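Local coordinates for putative antioxidant defense protein Mlr4105 (Mesorhizobium loti, PDB 3C1L) that probably acts as a peroxiredoxin-like antioxidant enzyme of the AhpD-like, all-helical carboxymuconolactone decarboxylase family, at residues R119-K129 and D141-F150. Numbering follows the deposited sequence.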
loop_
_atom_site.group_PDB
_atom_site.type_symbol
_atom_site.label_atom_id
_atom_site.label_comp_id
_atom_site.label_asym_id
_atom_site.label_seq_id
_atom_site.Cartn_x
_atom_site.Cartn_y
_atom_site.Cartn_z
ATOM N N ARG B 119 24.645 11.896 -7.609
ATOM C CA ARG B 119 24.716 12.169 -6.174
ATOM C C ARG B 119 23.348 12.595 -5.602
ATOM O O ARG B 119 22.874 12.037 -4.576
ATOM C CB ARG B 119 25.730 13.271 -5.938
ATOM C CG ARG B 119 25.937 13.700 -4.510
ATOM C CD ARG B 119 26.714 14.991 -4.473
ATOM N NE ARG B 119 26.422 15.794 -3.305
ATOM C CZ ARG B 119 27.078 15.714 -2.147
ATOM N NH1 ARG B 119 28.071 14.854 -1.965
ATOM N NH2 ARG B 119 26.721 16.502 -1.150
ATOM N N GLN B 120 22.714 13.570 -6.246
ATOM C CA GLN B 120 21.404 14.076 -5.787
ATOM C C GLN B 120 20.291 13.042 -5.914
ATOM O O GLN B 120 19.442 12.920 -5.033
ATOM C CB GLN B 120 21.007 15.329 -6.548
ATOM C CG GLN B 120 21.878 16.552 -6.240
ATOM C CD GLN B 120 21.703 17.662 -7.288
ATOM O OE1 GLN B 120 21.541 17.406 -8.475
ATOM N NE2 GLN B 120 21.765 18.900 -6.840
ATOM N N THR B 121 20.298 12.308 -7.026
ATOM C CA THR B 121 19.425 11.172 -7.218
ATOM C C THR B 121 19.602 10.109 -6.103
ATOM O O THR B 121 18.622 9.632 -5.570
ATOM C CB THR B 121 19.605 10.564 -8.620
ATOM O OG1 THR B 121 19.345 11.580 -9.595
ATOM C CG2 THR B 121 18.683 9.364 -8.877
ATOM N N ALA B 122 20.821 9.713 -5.784
ATOM C CA ALA B 122 21.033 8.685 -4.791
ATOM C C ALA B 122 20.498 9.092 -3.412
ATOM O O ALA B 122 19.922 8.282 -2.696
ATOM C CB ALA B 122 22.508 8.289 -4.719
HETATM N N MSE B 123 20.703 10.366 -3.084
HETATM C CA MSE B 123 20.287 10.980 -1.850
HETATM C C MSE B 123 18.768 10.965 -1.653
HETATM O O MSE B 123 18.255 10.566 -0.594
HETATM C CB MSE B 123 20.812 12.429 -1.880
HETATM C CG MSE B 123 20.384 13.289 -0.735
HETATM SE SE MSE B 123 21.295 14.997 -0.882
HETATM C CE MSE B 123 20.156 15.747 -2.368
ATOM N N LEU B 124 18.079 11.350 -2.720
ATOM C CA LEU B 124 16.663 11.521 -2.748
ATOM C C LEU B 124 16.018 10.156 -2.832
ATOM O O LEU B 124 15.008 9.927 -2.201
ATOM C CB LEU B 124 16.251 12.427 -3.938
ATOM C CG LEU B 124 16.541 13.951 -3.838
ATOM C CD1 LEU B 124 15.854 14.763 -4.960
ATOM C CD2 LEU B 124 16.160 14.529 -2.500
ATOM N N GLU B 125 16.605 9.234 -3.581
ATOM C CA GLU B 125 16.048 7.883 -3.604
ATOM C C GLU B 125 16.162 7.211 -2.225
ATOM O O GLU B 125 15.227 6.513 -1.799
ATOM C CB GLU B 125 16.688 7.021 -4.702
ATOM C CG GLU B 125 16.359 7.483 -6.155
ATOM C CD GLU B 125 14.929 7.185 -6.619
ATOM O OE1 GLU B 125 14.093 6.722 -5.792
ATOM O OE2 GLU B 125 14.636 7.420 -7.832
ATOM N N PHE B 126 17.271 7.435 -1.509
ATOM C CA PHE B 126 17.342 6.929 -0.131
ATOM C C PHE B 126 16.212 7.542 0.768
ATOM O O PHE B 126 15.483 6.832 1.486
ATOM C CB PHE B 126 18.693 7.191 0.445
ATOM C CG PHE B 126 18.900 6.619 1.800
ATOM C CD1 PHE B 126 19.165 5.261 1.960
ATOM C CD2 PHE B 126 18.875 7.440 2.927
ATOM C CE1 PHE B 126 19.371 4.708 3.211
ATOM C CE2 PHE B 126 19.057 6.895 4.218
ATOM C CZ PHE B 126 19.326 5.519 4.355
ATOM N N ALA B 127 16.078 8.859 0.709
ATOM C CA ALA B 127 15.008 9.594 1.444
ATOM C C ALA B 127 13.594 9.062 1.139
ATOM O O ALA B 127 12.768 8.954 2.046
ATOM C CB ALA B 127 15.096 11.084 1.144
ATOM N N VAL B 128 13.298 8.773 -0.130
ATOM C CA VAL B 128 12.027 8.149 -0.538
ATOM C C VAL B 128 11.809 6.808 0.136
ATOM O O VAL B 128 10.777 6.591 0.752
ATOM C CB VAL B 128 11.919 7.903 -2.078
ATOM C CG1 VAL B 128 10.740 7.016 -2.371
ATOM C CG2 VAL B 128 11.787 9.211 -2.839
ATOM N N LYS B 129 12.817 5.940 0.089
ATOM C CA LYS B 129 12.734 4.621 0.769
ATOM C C LYS B 129 12.619 4.736 2.293
ATOM O O LYS B 129 11.826 4.080 2.911
ATOM C CB LYS B 129 13.933 3.703 0.413
ATOM C CG LYS B 129 13.674 2.275 0.864
ATOM C CD LYS B 129 14.631 1.290 0.372
ATOM C CE LYS B 129 14.270 -0.083 0.903
ATOM N NZ LYS B 129 15.346 -1.064 0.535
ATOM N N ASP B 141 21.337 -0.362 0.975
ATOM C CA ASP B 141 20.871 1.004 0.802
ATOM C C ASP B 141 21.964 2.017 1.102
ATOM O O ASP B 141 22.128 3.015 0.354
ATOM C CB ASP B 141 19.615 1.272 1.633
ATOM C CG ASP B 141 18.448 0.434 1.177
ATOM O OD1 ASP B 141 18.220 0.382 -0.047
ATOM O OD2 ASP B 141 17.768 -0.185 2.016
ATOM N N ARG B 142 22.683 1.756 2.188
ATOM C CA ARG B 142 23.832 2.559 2.586
ATOM C C ARG B 142 25.031 2.387 1.640
ATOM O O ARG B 142 25.764 3.368 1.329
ATOM C CB ARG B 142 24.243 2.181 4.001
ATOM C CG ARG B 142 23.248 2.577 5.065
ATOM C CD ARG B 142 23.781 2.324 6.482
ATOM N NE ARG B 142 23.777 0.909 6.836
ATOM C CZ ARG B 142 22.727 0.178 7.218
ATOM N NH1 ARG B 142 21.506 0.672 7.346
ATOM N NH2 ARG B 142 22.913 -1.106 7.462
ATOM N N ALA B 143 25.242 1.149 1.200
ATOM C CA ALA B 143 26.244 0.840 0.208
ATOM C C ALA B 143 26.028 1.698 -1.040
ATOM O O ALA B 143 26.978 2.259 -1.569
ATOM C CB ALA B 143 26.212 -0.649 -0.133
ATOM N N ALA B 144 24.784 1.834 -1.486
ATOM C CA ALA B 144 24.480 2.643 -2.679
ATOM C C ALA B 144 24.787 4.143 -2.448
ATOM O O ALA B 144 25.307 4.790 -3.342
ATOM C CB ALA B 144 23.045 2.419 -3.127
ATOM N N LEU B 145 24.536 4.685 -1.252
ATOM C CA LEU B 145 24.944 6.058 -0.946
ATOM C C LEU B 145 26.467 6.184 -0.996
ATOM O O LEU B 145 27.012 7.191 -1.516
ATOM C CB LEU B 145 24.441 6.540 0.430
ATOM C CG LEU B 145 22.935 6.842 0.542
ATOM C CD1 LEU B 145 22.454 7.138 2.011
ATOM C CD2 LEU B 145 22.541 7.937 -0.381
ATOM N N ARG B 146 27.173 5.206 -0.435
ATOM C CA ARG B 146 28.633 5.205 -0.533
ATOM C C ARG B 146 29.156 5.180 -1.957
ATOM O O ARG B 146 30.089 5.901 -2.266
ATOM C CB ARG B 146 29.251 4.075 0.236
ATOM C CG ARG B 146 29.088 4.177 1.723
ATOM C CD ARG B 146 30.045 3.228 2.375
ATOM N NE ARG B 146 29.760 3.147 3.788
ATOM C CZ ARG B 146 28.943 2.272 4.353
ATOM N NH1 ARG B 146 28.363 1.292 3.655
ATOM N NH2 ARG B 146 28.748 2.346 5.649
ATOM N N LYS B 147 28.550 4.383 -2.827
ATOM C CA LYS B 147 28.877 4.419 -4.272
ATOM C C LYS B 147 28.649 5.810 -4.902
ATOM O O LYS B 147 29.302 6.152 -5.880
ATOM C CB LYS B 147 28.038 3.392 -5.065
ATOM C CG LYS B 147 28.310 2.008 -4.680
ATOM C CD LYS B 147 27.635 0.982 -5.595
ATOM C CE LYS B 147 27.779 -0.409 -4.950
ATOM N NZ LYS B 147 27.326 -1.558 -5.802
ATOM N N ALA B 148 27.718 6.598 -4.362
ATOM C CA ALA B 148 27.450 7.951 -4.877
ATOM C C ALA B 148 28.426 9.003 -4.289
ATOM O O ALA B 148 28.374 10.189 -4.659
ATOM C CB ALA B 148 26.009 8.317 -4.607
ATOM N N GLY B 149 29.322 8.566 -3.393
ATOM C CA GLY B 149 30.391 9.403 -2.845
ATOM C C GLY B 149 30.189 9.880 -1.391
ATOM O O GLY B 149 31.026 10.600 -0.855
ATOM N N PHE B 150 29.112 9.455 -0.739
ATOM C CA PHE B 150 28.752 9.997 0.589
ATOM C C PHE B 150 29.569 9.312 1.670
ATOM O O PHE B 150 29.818 8.105 1.585
ATOM C CB PHE B 150 27.275 9.837 0.875
ATOM C CG PHE B 150 26.397 10.752 0.058
ATOM C CD1 PHE B 150 26.435 12.130 0.258
ATOM C CD2 PHE B 150 25.521 10.229 -0.902
ATOM C CE1 PHE B 150 25.613 12.973 -0.498
ATOM C CE2 PHE B 150 24.718 11.040 -1.649
ATOM C CZ PHE B 150 24.760 12.429 -1.450
HETATM O O HOH W 1 28.836 12.352 -3.373
HETATM O O HOH W 2 15.820 -0.863 -1.890
#
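An antiparallel helical hairpin brings helix 118-132 against helix 139-147; the axes of 119-129 and 141-147 approach to 9.4 Å, their N-to-C directions 163° apart. At its centre Leu-145 inserts both branches into the seam. CD1 sits over one face of the Phe-126 ring as a CH-pi contact, 3.7 Å from the centroid and 14° off the normal, while CD2 rests on the backbone carbonyl O of Ala-122. Phe-126 swings its ring across the gap because CG stands beside the carbonyl carbon, opposite the backbone N, and the ring edge also receives Asp-141 CB. Ala-122 CB and Ala-148 CB, 3.5 Å apart, allow the backbones to come close here.

At one end the extended Lys-129 chain brings NZ to Asp-141 OD2 in a 3.0 Å salt bridge that uses the syn lone pair of the oxygen. OD2 also accepts from Val-138 N, and NZ donates to Lys-136 O, tying the pair to the connecting loop. At the other end Phe-150 CE1 lies 3.4 Å from Arg-119 NH1, over one face of the guanidinium, with the two planes 42° apart. A water links NH1 to Ala-148 O.

The Phe-150 ring also meets selenomethionine Met-123 in an oblique Met-aromatic contact. Gly-149, with positive phi, ends the helix in a Schellman motif, and helix 152-175 then packs on Leu-145, Phe-126 and Phe-150, completing an antiparallel hairpin covered by a long helix, consistent with the all-helical AhpD-like fold.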